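Long-range contacts in immunogenic protein MPT63/MPB63 (Mycobacterium tuberculosis, PDB 1LMI), which is of unknown function but is a major secreted, immunogenic antigen of the tubercle bacillus, built as a beta-sandwich: residues L9-L13 and G25-S29; A64-F68 and R79-Q83; G86-I90 and T102-Y106; P114-A118 and L127-P131. All blocks are in the same frame, centred on the assembly; numbering follows the deposited sequence.

Contact 1: residues L9-L13 and G25-S29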
# COMPACT_ATOMS: atom_id res chain seq x y z
N LEU A 9 -1.64 8.73 7.65
CA LEU A 9 -0.84 8.94 6.45
C LEU A 9 0.39 9.75 6.81
O LEU A 9 0.24 10.75 7.54
CB LEU A 9 -1.67 9.65 5.38
CG LEU A 9 -2.74 8.75 4.74
CD1 LEU A 9 -3.89 9.59 4.21
CD2 LEU A 9 -2.12 7.87 3.66
N GLY A 10 1.53 9.33 6.30
CA GLY A 10 2.82 9.93 6.61
C GLY A 10 3.57 9.12 7.67
O GLY A 10 4.78 9.34 7.82
N SER A 11 2.90 8.23 8.39
CA SER A 11 3.55 7.47 9.46
C SER A 11 3.88 6.04 9.03
O SER A 11 3.20 5.44 8.21
CB SER A 11 2.67 7.36 10.69
OG SER A 11 2.51 8.66 11.28
N GLU A 12 4.94 5.51 9.63
CA GLU A 12 5.33 4.12 9.46
C GLU A 12 4.73 3.26 10.56
O GLU A 12 4.92 3.57 11.75
CB GLU A 12 6.85 4.00 9.48
CG GLU A 12 7.30 2.59 9.06
CD GLU A 12 8.78 2.64 8.72
OE1 GLU A 12 9.13 3.49 7.86
OE2 GLU A 12 9.54 1.88 9.36
N LEU A 13 3.98 2.24 10.15
CA LEU A 13 3.34 1.32 11.09
C LEU A 13 4.10 -0.01 11.11
O LEU A 13 4.48 -0.46 10.02
CB LEU A 13 1.87 1.09 10.68
CG LEU A 13 1.04 2.36 10.45
CD1 LEU A 13 -0.39 2.05 9.97
CD2 LEU A 13 0.99 3.18 11.73
N GLY A 25 8.00 -2.71 8.63
CA GLY A 25 7.41 -1.38 8.80
C GLY A 25 6.88 -0.95 7.46
O GLY A 25 7.59 -1.15 6.47
N TRP A 26 5.69 -0.39 7.38
CA TRP A 26 5.25 0.21 6.14
C TRP A 26 4.86 1.68 6.40
O TRP A 26 4.11 1.95 7.34
CB TRP A 26 4.04 -0.50 5.56
CG TRP A 26 4.19 -1.72 4.70
CD1 TRP A 26 4.02 -3.02 5.09
CD2 TRP A 26 4.53 -1.69 3.31
NE1 TRP A 26 4.26 -3.82 3.96
CE2 TRP A 26 4.56 -3.03 2.88
CE3 TRP A 26 4.81 -0.66 2.39
CZ2 TRP A 26 4.87 -3.39 1.57
CZ3 TRP A 26 5.12 -1.03 1.09
CH2 TRP A 26 5.14 -2.37 0.70
N LYS A 27 5.38 2.55 5.54
CA LYS A 27 4.96 3.95 5.51
C LYS A 27 4.12 4.16 4.25
O LYS A 27 4.54 3.72 3.17
CB LYS A 27 6.14 4.91 5.48
CG LYS A 27 5.74 6.40 5.46
CD LYS A 27 6.99 7.28 5.35
CE LYS A 27 6.62 8.70 4.97
NZ LYS A 27 7.77 9.64 5.12
N VAL A 28 2.99 4.84 4.43
CA VAL A 28 2.21 5.29 3.27
C VAL A 28 1.97 6.78 3.44
O VAL A 28 1.62 7.27 4.54
CB VAL A 28 0.90 4.51 3.10
CG1 VAL A 28 0.09 5.04 1.92
CG2 VAL A 28 1.20 3.03 2.86
N SER A 29 2.25 7.52 2.34
CA SER A 29 2.06 8.96 2.38
C SER A 29 1.73 9.48 0.98
O SER A 29 1.82 8.77 -0.02
CB SER A 29 3.32 9.68 2.90
OG SER A 29 4.38 9.44 1.99
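The end of segment 9-13 enters strand 12-17, which pairs antiparallel with strand 22-33 in a beta hairpin; Leu9 and Gly10 approach the second strand from a loop. Leu13 and Trp26 form a hydrogen-bonded pair: Leu13 N to Trp26 O is 2.8 Å and Trp26 N to Leu13 O is 2.9 Å. The ladder does not continue evenly from there. Gly10 makes the next backbone hydrogen bond, with Gly10 N 2.7 Å from Val28 O and nearly straight. Between these bonds Ser11 O receives a CA-H...O contact from Lys27 CA at 3.6 Å. Gly10 has a positive phi, at which a side chain would crowd the preceding carbonyl. Gly25 is also tight, since a beta carbon there would run into the Glu12 carboxylate. That carboxylate is held by Asn55. Glu12 and Lys27 lie on one face of the hairpin, and the Lys27 chain extends past Gly10, with CE 3.5 Å from Gly10 O. Leu13 and Trp26 lie on the other face. Leu9 CD2 meets Val28 CG1 at 4.0 Å. Strand 22-33 pairs on its far edge with strand 46-56. Leu9, Leu13, Trp26 and Val28 all touch Trp129 of strand 125-130, in the opposing sheet.

Contact 2: residues A64-F68 and R79-Q83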
# COMPACT_ATOMS: atom_id res chain seq x y z
N ALA A 64 4.16 -7.26 0.11
CA ALA A 64 2.94 -7.85 -0.45
C ALA A 64 2.12 -6.73 -1.07
O ALA A 64 1.07 -6.34 -0.55
CB ALA A 64 2.18 -8.54 0.66
N VAL A 65 2.67 -6.19 -2.15
CA VAL A 65 2.10 -4.95 -2.70
C VAL A 65 0.67 -5.11 -3.16
O VAL A 65 -0.12 -4.16 -3.09
CB VAL A 65 2.98 -4.46 -3.88
CG1 VAL A 65 2.43 -3.19 -4.49
CG2 VAL A 65 4.43 -4.28 -3.44
N SER A 66 0.26 -6.30 -3.62
CA SER A 66 -1.09 -6.56 -4.03
C SER A 66 -2.09 -6.45 -2.89
O SER A 66 -3.30 -6.41 -3.14
CB SER A 66 -1.21 -7.95 -4.68
OG SER A 66 -0.74 -8.96 -3.79
N GLN A 67 -1.68 -6.34 -1.63
CA GLN A 67 -2.55 -6.19 -0.47
C GLN A 67 -3.05 -4.77 -0.30
O GLN A 67 -3.94 -4.56 0.53
CB GLN A 67 -1.83 -6.64 0.83
CG GLN A 67 -1.51 -8.13 0.88
CD GLN A 67 -1.00 -8.54 2.25
OE1 GLN A 67 -0.69 -7.71 3.09
NE2 GLN A 67 -0.96 -9.85 2.45
N PHE A 68 -2.51 -3.81 -1.07
CA PHE A 68 -2.91 -2.41 -0.88
C PHE A 68 -4.25 -2.08 -1.53
O PHE A 68 -4.71 -2.65 -2.54
CB PHE A 68 -1.88 -1.45 -1.46
CG PHE A 68 -0.67 -1.16 -0.59
CD1 PHE A 68 -0.85 -0.57 0.64
CD2 PHE A 68 0.59 -1.46 -1.03
CE1 PHE A 68 0.26 -0.29 1.43
CE2 PHE A 68 1.70 -1.19 -0.25
CZ PHE A 68 1.52 -0.61 0.98
N ARG A 79 -8.89 -1.22 -5.40
CA ARG A 79 -7.74 -2.09 -5.38
C ARG A 79 -6.50 -1.40 -5.94
O ARG A 79 -6.58 -0.62 -6.90
CB ARG A 79 -7.99 -3.35 -6.23
CG ARG A 79 -9.14 -4.23 -5.74
CD ARG A 79 -8.77 -5.08 -4.52
NE ARG A 79 -7.70 -6.01 -4.83
CZ ARG A 79 -6.47 -5.97 -4.32
NH1 ARG A 79 -6.09 -5.02 -3.47
NH2 ARG A 79 -5.61 -6.90 -4.73
N VAL A 80 -5.34 -1.72 -5.37
CA VAL A 80 -4.09 -1.33 -5.99
C VAL A 80 -3.97 -1.93 -7.38
O VAL A 80 -4.43 -3.05 -7.63
CB VAL A 80 -2.92 -1.74 -5.07
CG1 VAL A 80 -2.67 -3.25 -5.00
CG2 VAL A 80 -1.61 -1.09 -5.54
N LEU A 81 -3.37 -1.14 -8.27
CA LEU A 81 -3.10 -1.62 -9.62
C LEU A 81 -1.76 -2.34 -9.58
O LEU A 81 -0.75 -1.83 -10.06
CB LEU A 81 -3.07 -0.46 -10.61
CG LEU A 81 -4.42 0.26 -10.68
CD1 LEU A 81 -4.43 1.22 -11.87
CD2 LEU A 81 -5.56 -0.74 -10.80
N TRP A 82 -1.78 -3.50 -8.92
CA TRP A 82 -0.55 -4.12 -8.50
C TRP A 82 -0.00 -4.97 -10.67
O TRP A 82 -1.06 -5.50 -10.80
CB TRP A 82 -0.63 -5.30 -7.59
CG TRP A 82 -1.08 -6.64 -8.05
CD1 TRP A 82 -0.29 -7.75 -8.22
CD2 TRP A 82 -2.41 -7.06 -8.40
NE1 TRP A 82 -1.04 -8.81 -8.66
CE2 TRP A 82 -2.35 -8.41 -8.78
CE3 TRP A 82 -3.64 -6.40 -8.44
CZ2 TRP A 82 -3.46 -9.15 -9.19
CZ3 TRP A 82 -4.74 -7.13 -8.85
CH2 TRP A 82 -4.66 -8.48 -9.22
N GLN A 83 1.26 -4.95 -10.63
CA GLN A 83 2.34 -4.19 -10.04
C GLN A 83 2.23 -2.76 -10.60
O GLN A 83 1.75 -1.91 -9.81
CB GLN A 83 3.70 -4.83 -10.25
CG GLN A 83 4.07 -5.79 -9.12
CD GLN A 83 4.26 -5.11 -7.78
OE1 GLN A 83 3.61 -4.12 -7.45
NE2 GLN A 83 5.17 -5.67 -6.98
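One carbonyl, Ser66 O, accepts hydrogen bonds from both terminal nitrogens of the Arg79 guanidinium. Arg79 NH2 is 2.8 Å from Ser66 O and Arg79 NH1 is 3.1 Å from it. The carbonyl lies at the edge of the guanidinium, near its plane. Arg79 NH1 is also bonded to Asn69. The backbones join at Val80 N, 3.0 Å from Phe68 O. Residues 65-67 form a short 3-10 turn, closed by Gln67 N to Ala64 O at 3.0 Å and Phe68 N to Val65 O at 3.1 Å. The turn brings Ser66 CB over the face of the Trp82 five-membered ring, a CH-pi contact 3.8 Å from the centroid. Val80 packs inward, with its CB 3.8 Å from Phe68 CB and its CG1 3.3 Å from Val65 O. Leu81 centres an inverse gamma turn. The contact joins the loop leading into strand 68-71 to the segment leaving strand 77-79. Val65, Phe68 and Val80 touch Ile105 of strand 100-109, and Phe68 packs edge-to-face with Trp26 of strand 22-33.

Contact 3: residues G86-I90 and T102-Y106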
# COMPACT_ATOMS: atom_id res chain seq x y z
N GLY A 86 2.93 1.39 -14.42
CA GLY A 86 3.03 2.50 -13.51
C GLY A 86 4.42 3.07 -13.30
O GLY A 86 5.39 2.34 -13.08
N PRO A 87 4.54 4.40 -13.39
CA PRO A 87 5.82 5.05 -13.22
C PRO A 87 6.32 5.03 -11.77
O PRO A 87 5.53 5.21 -10.84
CB PRO A 87 5.58 6.50 -13.63
CG PRO A 87 4.11 6.68 -13.72
CD PRO A 87 3.45 5.34 -13.69
N ASP A 88 7.62 4.81 -11.66
CA ASP A 88 8.37 4.76 -10.42
C ASP A 88 7.63 3.90 -9.40
O ASP A 88 7.56 4.29 -8.23
CB ASP A 88 8.57 6.16 -9.85
CG ASP A 88 8.87 7.17 -10.95
OD1 ASP A 88 9.84 6.92 -11.70
OD2 ASP A 88 8.13 8.17 -11.05
N THR A 89 7.13 2.77 -9.87
CA THR A 89 6.44 1.82 -9.02
C THR A 89 7.39 1.21 -8.00
O THR A 89 8.54 0.89 -8.30
CB THR A 89 5.79 0.70 -9.85
OG1 THR A 89 4.69 1.24 -10.60
CG2 THR A 89 5.17 -0.36 -8.96
N ILE A 90 6.93 1.00 -6.77
CA ILE A 90 7.74 0.24 -5.82
C ILE A 90 8.09 -1.14 -6.40
O ILE A 90 7.28 -1.76 -7.12
CB ILE A 90 7.02 0.11 -4.47
CG1 ILE A 90 7.91 -0.46 -3.37
CG2 ILE A 90 5.72 -0.67 -4.63
CD1 ILE A 90 7.34 -0.28 -1.97
N THR A 102 11.21 1.74 -1.68
CA THR A 102 10.15 2.73 -1.79
C THR A 102 9.69 2.88 -3.23
O THR A 102 10.40 2.53 -4.18
CB THR A 102 10.64 4.07 -1.19
OG1 THR A 102 9.54 4.95 -0.97
CG2 THR A 102 11.55 4.77 -2.20
N GLY A 103 8.49 3.45 -3.37
CA GLY A 103 8.05 3.77 -4.74
C GLY A 103 6.56 4.07 -4.72
O GLY A 103 5.91 4.13 -3.68
N LYS A 104 6.01 4.25 -5.92
CA LYS A 104 4.58 4.49 -6.01
C LYS A 104 3.72 3.25 -6.12
O LYS A 104 4.14 2.19 -6.60
CB LYS A 104 4.31 5.34 -7.27
CG LYS A 104 5.13 6.62 -7.30
CD LYS A 104 4.72 7.57 -6.20
CE LYS A 104 4.79 9.04 -6.56
NZ LYS A 104 6.02 9.46 -7.25
N ILE A 105 2.47 3.42 -5.70
CA ILE A 105 1.41 2.43 -5.93
C ILE A 105 0.26 3.21 -6.53
O ILE A 105 0.11 4.41 -6.23
CB ILE A 105 1.00 1.70 -4.64
CG1 ILE A 105 0.68 2.66 -3.48
CG2 ILE A 105 2.05 0.67 -4.19
CD1 ILE A 105 0.11 1.98 -2.26
N TYR A 106 -0.53 2.60 -7.39
CA TYR A 106 -1.62 3.29 -8.08
C TYR A 106 -2.99 2.66 -7.85
O TYR A 106 -3.07 1.48 -7.50
CB TYR A 106 -1.29 3.28 -9.58
CG TYR A 106 -0.02 4.08 -9.88
CD1 TYR A 106 -0.10 5.46 -9.93
CD2 TYR A 106 1.21 3.47 -10.08
CE1 TYR A 106 1.03 6.22 -10.20
CE2 TYR A 106 2.34 4.23 -10.34
CZ TYR A 106 2.24 5.60 -10.40
OH TYR A 106 3.38 6.34 -10.64
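Three hydrogen bonds hold the loop 86-90 along strand 102-106. Two are between backbones: Lys104 N to Asp88 O at 2.8 Å, almost straight, and Ile90 N to Lys104 O at 3.0 Å. They flank Thr89, whose backbone is bridged to Lys104 with the CA atoms 4.4 Å apart. This is a single bridge and not an added strand. The third comes from a side chain: Tyr106 OH to Pro87 O is very short, at 2.4 Å. A weaker CA-H...O contact links Thr89 CA to Lys104 O at 3.4 Å. Among apolar contacts, Pro87 CD lies 3.5 Å from Tyr106 CZ, and Ile90 CG2 lies 3.9 Å from Ile105 CG2. Two glycines make room. A beta carbon on Gly86 would strike the Tyr106 ring, and one on Gly103 would strike the backbone at Thr89 and Ile90. Asp88 OD2 and Lys104 NZ are 4.5 Å apart, beyond a salt bridge; the amine also has a long, weak ion pair with Glu49. Strand 100-109 is the outermost strand of the four-stranded sheet. The loop lies along its outer edge, while Gly103 and Ile105 bond on the other side to Ala52 and Ala50 of strand 46-56.

Contact 4: residues P114-A118 and L127-P131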
# COMPACT_ATOMS: atom_id res chain seq x y z
N PRO A 114 -10.56 8.86 -2.51
CA PRO A 114 -10.16 8.22 -1.26
C PRO A 114 -9.35 9.13 -0.34
O PRO A 114 -8.71 10.07 -0.82
CB PRO A 114 -9.24 7.10 -1.80
CG PRO A 114 -8.61 7.66 -3.05
CD PRO A 114 -9.69 8.54 -3.65
N THR A 115 -9.34 8.76 0.94
CA THR A 115 -8.60 9.48 1.94
C THR A 115 -7.84 8.55 2.87
O THR A 115 -7.22 8.99 3.85
CB THR A 115 -9.56 10.31 2.82
OG1 THR A 115 -10.63 9.50 3.33
CG2 THR A 115 -10.15 11.38 1.93
N ILE A 116 -7.90 7.26 2.58
CA ILE A 116 -7.38 6.20 3.42
C ILE A 116 -6.65 5.19 2.55
O ILE A 116 -7.03 4.94 1.40
CB ILE A 116 -8.56 5.50 4.13
CG1 ILE A 116 -9.24 6.45 5.13
CG2 ILE A 116 -8.16 4.18 4.80
CD1 ILE A 116 -10.66 5.96 5.44
N VAL A 117 -5.56 4.59 3.08
CA VAL A 117 -4.99 3.42 2.42
C VAL A 117 -5.04 2.26 3.41
O VAL A 117 -4.82 2.42 4.60
CB VAL A 117 -3.55 3.67 1.94
CG1 VAL A 117 -2.86 2.39 1.47
CG2 VAL A 117 -3.58 4.66 0.79
N ALA A 118 -5.38 1.06 2.94
CA ALA A 118 -5.45 -0.09 3.86
C ALA A 118 -4.73 -1.28 3.23
O ALA A 118 -4.87 -1.47 2.00
CB ALA A 118 -6.89 -0.47 4.14
N LEU A 127 -3.28 -3.23 8.21
CA LEU A 127 -2.72 -1.89 8.45
C LEU A 127 -3.57 -0.85 7.73
O LEU A 127 -3.95 -1.07 6.56
CB LEU A 127 -1.30 -1.76 7.95
CG LEU A 127 -0.22 -2.69 8.49
CD1 LEU A 127 1.11 -2.53 7.76
CD2 LEU A 127 -0.02 -2.38 9.97
N ILE A 128 -3.86 0.26 8.41
CA ILE A 128 -4.67 1.32 7.82
C ILE A 128 -4.03 2.67 8.09
O ILE A 128 -3.67 2.90 9.25
CB ILE A 128 -6.09 1.27 8.44
CG1 ILE A 128 -6.75 -0.09 8.19
CG2 ILE A 128 -6.88 2.45 7.89
CD1 ILE A 128 -8.10 -0.21 8.87
N TRP A 129 -3.91 3.51 7.09
CA TRP A 129 -3.40 4.88 7.16
C TRP A 129 -4.52 5.86 6.83
O TRP A 129 -5.12 5.72 5.76
CB TRP A 129 -2.24 5.15 6.21
CG TRP A 129 -1.02 4.29 6.43
CD1 TRP A 129 0.11 4.71 7.10
CD2 TRP A 129 -0.79 2.95 6.03
NE1 TRP A 129 1.03 3.67 7.13
CE2 TRP A 129 0.49 2.59 6.47
CE3 TRP A 129 -1.55 2.00 5.33
CZ2 TRP A 129 1.03 1.33 6.24
CZ3 TRP A 129 -1.01 0.74 5.10
CH2 TRP A 129 0.28 0.42 5.56
N GLU A 130 -4.81 6.77 7.75
CA GLU A 130 -5.94 7.69 7.59
C GLU A 130 -5.50 9.12 7.81
O GLU A 130 -4.38 9.38 8.27
CB GLU A 130 -7.05 7.33 8.58
CG GLU A 130 -6.71 7.52 10.03
CD GLU A 130 -7.72 6.94 11.01
OE1 GLU A 130 -8.66 6.26 10.57
OE2 GLU A 130 -7.53 7.20 12.22
N PRO A 131 -6.33 10.10 7.45
CA PRO A 131 -5.95 11.48 7.77
C PRO A 131 -5.80 11.58 9.27
O PRO A 131 -6.59 11.06 10.05
CB PRO A 131 -7.15 12.27 7.26
CG PRO A 131 -7.79 11.41 6.20
CD PRO A 131 -7.61 9.99 6.72
OXT PRO A 131 -4.78 12.16 9.58
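Val117 and Trp129 sit side by side on the buried face of this strand pair, with Val117 CG1 4.1 Å from Trp129 CE3. Phe68 and Val28 touch both of them. On the other face Ile128 lies between two partners: its CG2 is 3.8 Å from Ile116 CG2, and its CG1 is 4.1 Å from Ala118 CB. The backbones run antiparallel, with the strand axes at 171° and 4.7 Å apart at their closest. Val117 and Trp129 form a hydrogen-bonded pair, in which Val117 N to Trp129 O and Trp129 N to Val117 O are both 2.9 Å. Ala118 and Ile128 form the adjoining non-hydrogen-bonded pair, where Ala118 CA approaches Leu127 O at 3.2 Å. This is a beta hairpin inside the five-stranded sheet of the sandwich, set between strands 5-8 and 68-71. Thr115 and Ile116 both face Arg71 of strand 68-71, which makes a classic beta bulge where strand 116-120 begins. Further out, Pro131 ends the chain beside the bulge, with Pro131 CD 3.1 Å from Thr115 O and 4.2 Å from Ile116 CG1. At the polar edge of its ring, Trp129 NE1 gives a weak hydrogen bond to Ser11 O.

How the contacts relate
The contacts follow one another along the chain in the order 1, 2, 3, 4, without nesting. Contacts 1 and 3 both reach the four-stranded sheet, at its two outermost strands, 12-17 and 100-109; in contact 3 the partner is a loop. Contact 4 is a hairpin of the five-stranded sheet, and contact 2 lies at the ends of two other strands of that sheet. Contacts 1 and 4, centres about 10 Å apart, pack across the sandwich and are also joined by a probable hydrogen bond, Leu9 N to Glu130 O at 2.9 Å. Contacts 2 and 3, centres also about 10 Å apart, meet through Leu81 N and Tyr106 O, at 2.7 Å. Phe68 of contact 2 touches residues of the other three, so all four border one shared core.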